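Local coordinates for protein galactose-1-phosphate uridylyltransferase (Pyrobaculum aerophilum str. IM2, PDB 6K9Z) that probably transfers uridylyl groups between UDP-glucose and hexose 1-phosphates such as galactose 1-phosphate, and binds zinc, iron and uridine diphosphate, at residues V88-S92 and F125-G129; R182-Q186 and I305-L309; W200-I206 and F267-Y273. The protein carries 1 engineered substitution. All coordinates share one frame; numbering follows the deposited sequence.

Interaction 1: residues V88-S92 and F125-G129; sequences VDDLS and FRNKG
D90 OD2 accepts two bonds from S92, while OD1 of the same carboxylate faces R126. S92 OG donates to D90 OD2 at 2.7 Å, on the anti side and close to the carboxylate plane. S92 N donates to D90 OD2 at 3.2 Å from far above that plane. This second bond closes an Asx turn leading into the 3-10 segment 91-92. D90 OD1 is hydrogen-bonded to Y247 OH and lies 3.5 Å from R126 NH1. That salt bridge rests on charge alone, because the oxygen stands well out of the guanidinium plane. The two planes are 74° apart.

R126 reaches across as an extended chain from CG to NE. Its guanidinium lies flat under L91, whose CB sits over the centre of one face, 3.9 Å from R126 CZ. L91 N is buried over the same group and has no partner in the model. R126 NH2 forms a salt bridge with E82 and donates to a water, which in turn donates to D89 O at 2.8 Å. K128 NZ forms a salt bridge with OD2 of the exposed D89 at 3.0 Å, donating on the syn side. A bend at chi2 (-85°) turns the lysine chain past D90.

The R126 side chain is about 6 Å from that of the engineered F140, at the position predicted to carry the uridylylated histidine. Segment 88-92 belongs to the loop before helix 96-114, and D90 and L91 rest on L234 of helix 220-240. Strand 121-128 runs between strands 140-146 and 247-252.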
loop_
_atom_site.group_PDB
_atom_site.type_symbol
_atom_site.label_atom_id
_atom_site.label_comp_id
_atom_site.label_asym_id
_atom_site.label_seq_id
_atom_site.Cartn_x
_atom_site.Cartn_y
_atom_site.Cartn_z
ATOM N N VAL A 88 26.336 2.688 10.996
ATOM C CA VAL A 88 26.125 3.712 9.936
ATOM C C VAL A 88 24.614 3.896 9.944
ATOM O O VAL A 88 23.961 2.862 9.899
ATOM C CB VAL A 88 26.681 3.182 8.597
ATOM C CG1 VAL A 88 26.255 4.000 7.387
ATOM C CG2 VAL A 88 28.193 3.080 8.658
ATOM N N ASP A 89 24.075 5.111 10.084
ATOM C CA ASP A 89 22.596 5.296 10.109
ATOM C C ASP A 89 21.997 4.911 8.755
ATOM O O ASP A 89 20.965 4.163 8.750
ATOM C CB ASP A 89 22.157 6.716 10.466
ATOM C CG ASP A 89 20.632 6.876 10.385
ATOM O OD1 ASP A 89 19.917 6.308 11.258
ATOM O OD2 ASP A 89 20.144 7.548 9.431
ATOM N N ASP A 90 22.595 5.375 7.637
ATOM C CA ASP A 90 21.918 5.316 6.304
ATOM C C ASP A 90 22.901 4.928 5.184
ATOM O O ASP A 90 24.102 5.189 5.302
ATOM C CB ASP A 90 21.227 6.656 5.984
ATOM C CG ASP A 90 20.366 6.560 4.735
ATOM O OD1 ASP A 90 19.737 5.475 4.536
ATOM O OD2 ASP A 90 20.390 7.500 3.919
ATOM N N LEU A 91 22.378 4.434 4.078
ATOM C CA LEU A 91 23.121 4.258 2.804
ATOM C C LEU A 91 23.851 5.556 2.469
ATOM O O LEU A 91 25.024 5.524 2.080
ATOM C CB LEU A 91 22.107 3.888 1.731
ATOM C CG LEU A 91 22.666 3.606 0.351
ATOM C CD1 LEU A 91 23.612 2.410 0.381
ATOM C CD2 LEU A 91 21.492 3.357 -0.584
ATOM N N SER A 92 23.197 6.705 2.667
ATOM C CA SER A 92 23.760 8.030 2.294
ATOM C C SER A 92 24.969 8.404 3.148
ATOM O O SER A 92 25.727 9.312 2.733
ATOM C CB SER A 92 22.696 9.120 2.325
ATOM O OG SER A 92 22.271 9.436 3.638
ATOM N N PHE A 125 14.948 -3.698 -3.265
ATOM C CA PHE A 125 14.248 -2.698 -2.436
ATOM C C PHE A 125 15.000 -2.498 -1.135
ATOM O O PHE A 125 15.845 -3.312 -0.786
ATOM C CB PHE A 125 12.775 -3.037 -2.210
ATOM C CG PHE A 125 12.512 -4.278 -1.423
ATOM C CD1 PHE A 125 12.542 -5.516 -2.044
ATOM C CD2 PHE A 125 12.267 -4.209 -0.059
ATOM C CE1 PHE A 125 12.256 -6.665 -1.324
ATOM C CE2 PHE A 125 12.024 -5.355 0.670
ATOM C CZ PHE A 125 12.025 -6.590 0.049
ATOM N N ARG A 126 14.688 -1.377 -0.472
ATOM C CA ARG A 126 15.350 -1.048 0.782
ATOM C C ARG A 126 14.295 -0.432 1.679
ATOM O O ARG A 126 13.654 0.513 1.258
ATOM C CB ARG A 126 16.541 -0.133 0.535
ATOM C CG ARG A 126 17.442 0.076 1.758
ATOM C CD ARG A 126 18.624 1.026 1.430
ATOM N NE ARG A 126 19.729 0.825 2.342
ATOM C CZ ARG A 126 19.827 1.355 3.575
ATOM N NH1 ARG A 126 18.881 2.169 4.045
ATOM N NH2 ARG A 126 20.827 1.003 4.377
ATOM N N ASN A 127 14.192 -0.939 2.904
ATOM C CA ASN A 127 13.355 -0.304 3.949
ATOM C C ASN A 127 14.293 0.317 4.978
ATOM O O ASN A 127 15.239 -0.359 5.388
ATOM C CB ASN A 127 12.432 -1.313 4.631
ATOM C CG ASN A 127 11.472 -1.926 3.640
ATOM O OD1 ASN A 127 10.844 -1.187 2.879
ATOM N ND2 ASN A 127 11.332 -3.253 3.685
ATOM N N LYS A 128 14.001 1.557 5.428
ATOM C CA LYS A 128 14.922 2.228 6.371
ATOM C C LYS A 128 14.093 2.886 7.461
ATOM O O LYS A 128 13.188 3.658 7.136
ATOM C CB LYS A 128 15.768 3.263 5.615
ATOM C CG LYS A 128 16.876 3.875 6.448
ATOM C CD LYS A 128 16.476 5.071 7.300
ATOM C CE LYS A 128 17.678 5.712 7.966
ATOM N NZ LYS A 128 17.352 7.069 8.472
ATOM N N GLY A 129 14.363 2.535 8.708
ATOM C CA GLY A 129 13.749 3.215 9.849
ATOM C C GLY A 129 12.988 2.258 10.752
ATOM O O GLY A 129 12.141 1.481 10.285
HETATM O O HOH W 1 20.202 2.210 6.882
#

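Interaction 2: residues R182-Q186 and I305-L309; sequences RLVFQ and IKAAL
V184 spreads its two methyl groups over one side of helix 298-309. Its CG1 lies against I305 CG2 at 3.7 Å, and its CG2 reaches L309 CD1 at 4.1 Å. The valine therefore touches two side chains that are one helical turn apart. I305 and L309 are also joined through the backbone, where L309 N donates to I305 O at 2.8 Å. The valine torsion sets this split: CG1 is anti to the carbonyl carbon (chi1 -62°), and CG2 sits between the backbone N and that carbon. V184 meets I305 obliquely and L309 at about a right angle.

L309 serves a second partner. Its CD1 lies 3.8 Å from F185 CB, and CD2 approaches the near part of the F185 ring at a slant. V184 and F185 both face A192 of strand 190-193 in a classic beta bulge, which probably helps both residues to meet L309. The bulge lies on strand 183-186, an edge strand of the large antiparallel sheet as counted within this chain. The helix runs over this strand at 38°, with the segment axes 7.8 Å apart.

K306 covers the polar side of the contact. Its chain bends at chi3 and chi4 and folds along the strand backbone, bringing CE to 3.3 Å from L183 O. That oxygen is buried and has no partner in the model. V184 O is better served, since a water donates to it at 2.7 Å. The same water accepts only a weak bond from K306 NZ. Beneath the apolar side, V184 and I305 both touch V204 of strand 202-208. I232 of helix 220-240 packs against F185 and L309.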
loop_
_atom_site.group_PDB
_atom_site.type_symbol
_atom_site.label_atom_id
_atom_site.label_comp_id
_atom_site.label_asym_id
_atom_site.label_seq_id
_atom_site.Cartn_x
_atom_site.Cartn_y
_atom_site.Cartn_z
ATOM N N ARG A 182 10.297 20.560 -10.614
ATOM C CA ARG A 182 10.371 19.601 -9.481
ATOM C C ARG A 182 11.724 18.882 -9.461
ATOM O O ARG A 182 11.846 17.906 -8.705
ATOM C CB ARG A 182 9.199 18.617 -9.539
ATOM C CG ARG A 182 7.879 19.203 -9.060
ATOM C CD ARG A 182 6.718 18.251 -9.267
ATOM N NE ARG A 182 6.715 17.758 -10.631
ATOM C CZ ARG A 182 6.025 18.295 -11.624
ATOM N NH1 ARG A 182 5.249 19.339 -11.404
ATOM N NH2 ARG A 182 6.106 17.773 -12.832
ATOM N N LEU A 183 12.696 19.323 -10.268
ATOM C CA LEU A 183 13.993 18.606 -10.264
ATOM C C LEU A 183 14.651 18.918 -8.922
ATOM O O LEU A 183 14.664 20.104 -8.565
ATOM C CB LEU A 183 14.827 19.120 -11.445
ATOM C CG LEU A 183 16.117 18.363 -11.759
ATOM C CD1 LEU A 183 15.879 16.892 -12.088
ATOM C CD2 LEU A 183 16.800 18.994 -12.965
ATOM N N VAL A 184 15.197 17.949 -8.212
ATOM C CA VAL A 184 15.924 18.236 -6.947
ATOM C C VAL A 184 17.439 18.068 -7.166
ATOM O O VAL A 184 18.197 18.720 -6.450
ATOM C CB VAL A 184 15.414 17.400 -5.778
ATOM C CG1 VAL A 184 13.956 17.716 -5.508
ATOM C CG2 VAL A 184 15.687 15.931 -5.999
ATOM N N PHE A 185 17.861 17.233 -8.127
ATOM C CA PHE A 185 19.293 16.974 -8.382
ATOM C C PHE A 185 19.450 16.377 -9.768
ATOM O O PHE A 185 18.588 15.609 -10.241
ATOM C CB PHE A 185 19.900 16.087 -7.297
ATOM C CG PHE A 185 21.319 15.695 -7.597
ATOM C CD1 PHE A 185 22.342 16.612 -7.433
ATOM C CD2 PHE A 185 21.651 14.429 -8.068
ATOM C CE1 PHE A 185 23.664 16.280 -7.710
ATOM C CE2 PHE A 185 22.964 14.130 -8.424
ATOM C CZ PHE A 185 23.971 15.050 -8.229
ATOM N N GLN A 186 20.569 16.690 -10.427
ATOM C CA GLN A 186 20.916 15.959 -11.651
ATOM C C GLN A 186 22.418 15.954 -11.772
ATOM O O GLN A 186 23.109 16.836 -11.230
ATOM C CB GLN A 186 20.229 16.564 -12.872
ATOM C CG GLN A 186 20.847 17.906 -13.285
ATOM C CD GLN A 186 20.110 18.478 -14.467
ATOM O OE1 GLN A 186 19.918 17.792 -15.461
ATOM N NE2 GLN A 186 19.685 19.737 -14.353
ATOM N N ILE A 305 12.926 19.998 -0.663
ATOM C CA ILE A 305 13.969 18.936 -0.795
ATOM C C ILE A 305 15.194 19.569 -1.448
ATOM O O ILE A 305 16.306 19.353 -0.957
ATOM C CB ILE A 305 13.446 17.723 -1.587
ATOM C CG1 ILE A 305 12.316 17.031 -0.829
ATOM C CG2 ILE A 305 14.565 16.759 -1.944
ATOM C CD1 ILE A 305 11.711 15.906 -1.573
ATOM N N LYS A 306 14.982 20.293 -2.533
ATOM C CA LYS A 306 16.108 20.893 -3.296
ATOM C C LYS A 306 16.899 21.830 -2.383
ATOM O O LYS A 306 18.181 21.778 -2.439
ATOM C CB LYS A 306 15.630 21.563 -4.580
ATOM C CG LYS A 306 16.749 22.041 -5.514
ATOM C CD LYS A 306 16.120 22.789 -6.642
ATOM C CE LYS A 306 16.803 22.554 -7.953
ATOM N NZ LYS A 306 18.031 23.371 -7.986
ATOM N N ALA A 307 16.238 22.648 -1.569
ATOM C CA ALA A 307 16.923 23.616 -0.678
ATOM C C ALA A 307 17.784 22.802 0.296
ATOM O O ALA A 307 18.982 23.183 0.525
ATOM C CB ALA A 307 15.928 24.515 0.034
ATOM N N ALA A 308 17.214 21.737 0.885
ATOM C CA ALA A 308 17.931 20.904 1.879
ATOM C C ALA A 308 19.134 20.245 1.205
ATOM O O ALA A 308 20.209 20.097 1.842
ATOM C CB ALA A 308 17.033 19.846 2.496
ATOM N N LEU A 309 18.940 19.828 -0.039
ATOM C CA LEU A 309 19.896 19.035 -0.826
ATOM C C LEU A 309 21.144 19.858 -1.108
ATOM O O LEU A 309 22.207 19.244 -1.247
ATOM C CB LEU A 309 19.201 18.617 -2.123
ATOM C CG LEU A 309 19.961 17.610 -2.975
ATOM C CD1 LEU A 309 18.980 16.663 -3.657
ATOM C CD2 LEU A 309 20.860 18.294 -3.983
HETATM O O HOH W 2 19.996 20.725 -6.883
#

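Interaction 3: residues W200-I206 and F267-Y273; sequences WPHEVHI and FEIYGMY. With FE (Fe (III) ion), chain E.
H205 and E268 pack tightly side by side, with E268 CG over the centre of the imidazole face, 3.6 Å from the ring centroid. E268 CG is anti to the carbonyl carbon (chi1 -54°), and the extended chain beyond it carries OE1 past the imidazole to the iron, at 2.3 Å. E156, H252, H266 and a water also bind the metal. H205 NE2 donates to E203 OE2 at 2.8 Å; E203 OE1 accepts from the backbone N of W200 and of K199. Y270 OH donates to E268 OE2 at 2.6 Å. W200 CD1 presses on the Y270 ring face, 3.4 Å from CD1 of that ring, and a water bridges W200 NE1 and, weakly, Y270 OH. An alanine at Y270 removes hydroxyl and ring, which is likely to leave E268 less firmly held and to open a gap beside W200.

Beyond the regular strand pairing the contact loosens. H202 ND1 makes only a weak bond to Y273 O, while H202 NE2 is hydrogen-bonded to R304. M272 makes an oblique Met-aromatic contact with W200.

Antiparallel bonds join the strands from H202-G271 to I206-F267, between strands 190-193 and 247-252. V204, I206, F267 and I269 face helix 220-240.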
loop_
_atom_site.group_PDB
_atom_site.type_symbol
_atom_site.label_atom_id
_atom_site.label_comp_id
_atom_site.label_asym_id
_atom_site.label_seq_id
_atom_site.Cartn_x
_atom_site.Cartn_y
_atom_site.Cartn_z
ATOM N N TRP A 200 3.448 9.949 -1.836
ATOM C CA TRP A 200 4.031 9.883 -0.479
ATOM C C TRP A 200 4.603 11.254 -0.095
ATOM O O TRP A 200 4.853 12.099 -0.960
ATOM C CB TRP A 200 5.017 8.697 -0.407
ATOM C CG TRP A 200 4.342 7.420 -0.794
ATOM C CD1 TRP A 200 4.471 6.724 -1.971
ATOM C CD2 TRP A 200 3.339 6.725 -0.027
ATOM N NE1 TRP A 200 3.629 5.648 -1.975
ATOM C CE2 TRP A 200 2.948 5.607 -0.791
ATOM C CE3 TRP A 200 2.764 6.929 1.230
ATOM C CZ2 TRP A 200 1.970 4.726 -0.355
ATOM C CZ3 TRP A 200 1.804 6.036 1.680
ATOM C CH2 TRP A 200 1.394 4.979 0.864
ATOM N N PRO A 201 4.754 11.542 1.212
ATOM C CA PRO A 201 4.979 12.912 1.696
ATOM C C PRO A 201 6.298 13.501 1.178
ATOM O O PRO A 201 6.312 14.685 0.941
ATOM C CB PRO A 201 5.049 12.786 3.220
ATOM C CG PRO A 201 4.428 11.458 3.534
ATOM C CD PRO A 201 4.536 10.591 2.319
ATOM N N HIS A 202 7.350 12.685 0.993
ATOM C CA HIS A 202 8.584 13.135 0.306
ATOM C C HIS A 202 8.983 12.130 -0.756
ATOM O O HIS A 202 9.897 11.289 -0.430
ATOM C CB HIS A 202 9.738 13.329 1.282
ATOM C CG HIS A 202 9.547 14.512 2.166
ATOM N ND1 HIS A 202 8.832 14.440 3.367
ATOM C CD2 HIS A 202 9.926 15.790 2.027
ATOM C CE1 HIS A 202 8.835 15.654 3.930
ATOM N NE2 HIS A 202 9.503 16.499 3.127
ATOM N N GLU A 203 8.516 12.279 -1.987
ATOM C CA GLU A 203 8.702 11.209 -2.990
ATOM C C GLU A 203 9.627 11.737 -4.080
ATOM O O GLU A 203 9.377 12.819 -4.597
ATOM C CB GLU A 203 7.350 10.729 -3.514
ATOM C CG GLU A 203 7.508 9.654 -4.597
ATOM C CD GLU A 203 6.198 8.933 -4.895
ATOM O OE1 GLU A 203 5.193 9.261 -4.228
ATOM O OE2 GLU A 203 6.195 8.100 -5.837
ATOM N N VAL A 204 10.696 11.003 -4.322
ATOM C CA VAL A 204 11.689 11.365 -5.362
ATOM C C VAL A 204 11.903 10.157 -6.256
ATOM O O VAL A 204 12.113 9.025 -5.737
ATOM C CB VAL A 204 12.992 11.875 -4.716
ATOM C CG1 VAL A 204 13.996 12.228 -5.822
ATOM C CG2 VAL A 204 12.800 13.048 -3.803
ATOM N N HIS A 205 11.808 10.361 -7.573
ATOM C CA HIS A 205 12.134 9.313 -8.576
ATOM C C HIS A 205 13.480 9.645 -9.208
ATOM O O HIS A 205 13.726 10.862 -9.509
ATOM C CB HIS A 205 11.023 9.219 -9.599
ATOM C CG HIS A 205 9.760 8.645 -9.074
ATOM N ND1 HIS A 205 8.781 8.204 -9.902
ATOM C CD2 HIS A 205 9.321 8.503 -7.799
ATOM C CE1 HIS A 205 7.761 7.801 -9.168
ATOM N NE2 HIS A 205 8.065 7.994 -7.861
ATOM N N ILE A 206 14.320 8.638 -9.383
ATOM C CA ILE A 206 15.681 8.827 -9.929
ATOM C C ILE A 206 15.702 8.026 -11.237
ATOM O O ILE A 206 15.670 6.754 -11.216
ATOM C CB ILE A 206 16.765 8.464 -8.915
ATOM C CG1 ILE A 206 16.562 9.259 -7.607
ATOM C CG2 ILE A 206 18.166 8.677 -9.480
ATOM C CD1 ILE A 206 17.593 9.008 -6.515
ATOM N N PHE A 267 14.500 4.441 -9.834
ATOM C CA PHE A 267 14.362 4.228 -8.388
ATOM C C PHE A 267 13.226 5.119 -7.884
ATOM O O PHE A 267 13.182 6.300 -8.268
ATOM C CB PHE A 267 15.661 4.495 -7.653
ATOM C CG PHE A 267 16.741 3.486 -7.951
ATOM C CD1 PHE A 267 17.507 3.616 -9.109
ATOM C CD2 PHE A 267 16.966 2.420 -7.114
ATOM C CE1 PHE A 267 18.537 2.714 -9.375
ATOM C CE2 PHE A 267 18.015 1.553 -7.364
ATOM C CZ PHE A 267 18.733 1.637 -8.529
ATOM N N GLU A 268 12.303 4.538 -7.103
ATOM C CA GLU A 268 11.297 5.353 -6.382
ATOM C C GLU A 268 11.728 5.375 -4.916
ATOM O O GLU A 268 11.972 4.309 -4.333
ATOM C CB GLU A 268 9.867 4.883 -6.611
ATOM C CG GLU A 268 9.466 4.783 -8.057
ATOM C CD GLU A 268 8.006 4.541 -8.318
ATOM O OE1 GLU A 268 7.576 4.807 -9.447
ATOM O OE2 GLU A 268 7.333 4.041 -7.400
ATOM N N ILE A 269 11.740 6.568 -4.331
ATOM C CA ILE A 269 12.015 6.732 -2.898
ATOM C C ILE A 269 10.790 7.403 -2.259
ATOM O O ILE A 269 10.411 8.509 -2.716
ATOM C CB ILE A 269 13.302 7.545 -2.696
ATOM C CG1 ILE A 269 14.554 6.901 -3.273
ATOM C CG2 ILE A 269 13.500 7.826 -1.229
ATOM C CD1 ILE A 269 15.670 7.915 -3.495
ATOM N N TYR A 270 10.258 6.780 -1.211
ATOM C CA TYR A 270 9.090 7.254 -0.436
ATOM C C TYR A 270 9.611 7.639 0.934
ATOM O O TYR A 270 9.816 6.760 1.709
ATOM C CB TYR A 270 8.009 6.194 -0.353
ATOM C CG TYR A 270 7.685 5.455 -1.618
ATOM C CD1 TYR A 270 7.724 6.036 -2.865
ATOM C CD2 TYR A 270 7.250 4.146 -1.528
ATOM C CE1 TYR A 270 7.352 5.345 -4.008
ATOM C CE2 TYR A 270 6.901 3.407 -2.649
ATOM C CZ TYR A 270 6.988 4.009 -3.908
ATOM O OH TYR A 270 6.647 3.260 -4.998
ATOM N N GLY A 271 9.877 8.929 1.159
ATOM C CA GLY A 271 10.164 9.456 2.500
ATOM C C GLY A 271 8.891 9.601 3.271
ATOM O O GLY A 271 7.924 10.227 2.731
ATOM N N MET A 272 8.844 9.041 4.478
ATOM C CA MET A 272 7.530 8.761 5.112
ATOM C C MET A 272 7.216 9.785 6.206
ATOM O O MET A 272 6.223 9.611 6.889
ATOM C CB MET A 272 7.432 7.318 5.611
ATOM C CG MET A 272 7.558 6.298 4.484
ATOM S SD MET A 272 6.190 6.535 3.286
ATOM C CE MET A 272 4.880 5.743 4.197
ATOM N N TYR A 273 7.975 10.873 6.350
ATOM C CA TYR A 273 7.577 11.990 7.251
ATOM C C TYR A 273 6.846 13.049 6.425
ATOM O O TYR A 273 7.325 13.414 5.373
ATOM C CB TYR A 273 8.765 12.628 7.959
ATOM C CG TYR A 273 9.349 11.880 9.135
ATOM C CD1 TYR A 273 8.691 10.832 9.755
ATOM C CD2 TYR A 273 10.529 12.308 9.705
ATOM C CE1 TYR A 273 9.230 10.192 10.868
ATOM C CE2 TYR A 273 11.085 11.691 10.814
ATOM C CZ TYR A 273 10.439 10.626 11.396
ATOM O OH TYR A 273 10.954 10.014 12.495
HETATM FE FE FE E . 7.488 3.367 -11.201
HETATM O O HOH W 3 3.686 4.012 -4.639
HETATM O O HOH W 4 6.448 5.144 -12.071
#

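All three contacts reach the same nine-stranded antiparallel sheet of this half-barrel protein. Interaction 1 comes first along the chain, in the N-terminal uridylyltransferase domain. Interactions 2 and 3 follow in the C-terminal domain, with interaction 3 nested inside the loop that interaction 2 closes. The centres of interactions 2 and 3 are about 12 Å apart, and the two touch where I305 and V184 pack on V204. Interaction 1 lies about 13 Å from interaction 3 and 19 Å from interaction 2, centre to centre, and touches neither. Strand 247-252 lies between strands 121-128 and 266-271, so one sheet carries both the region near the engineered F140 and the iron site. Helix 220-240 borders all three.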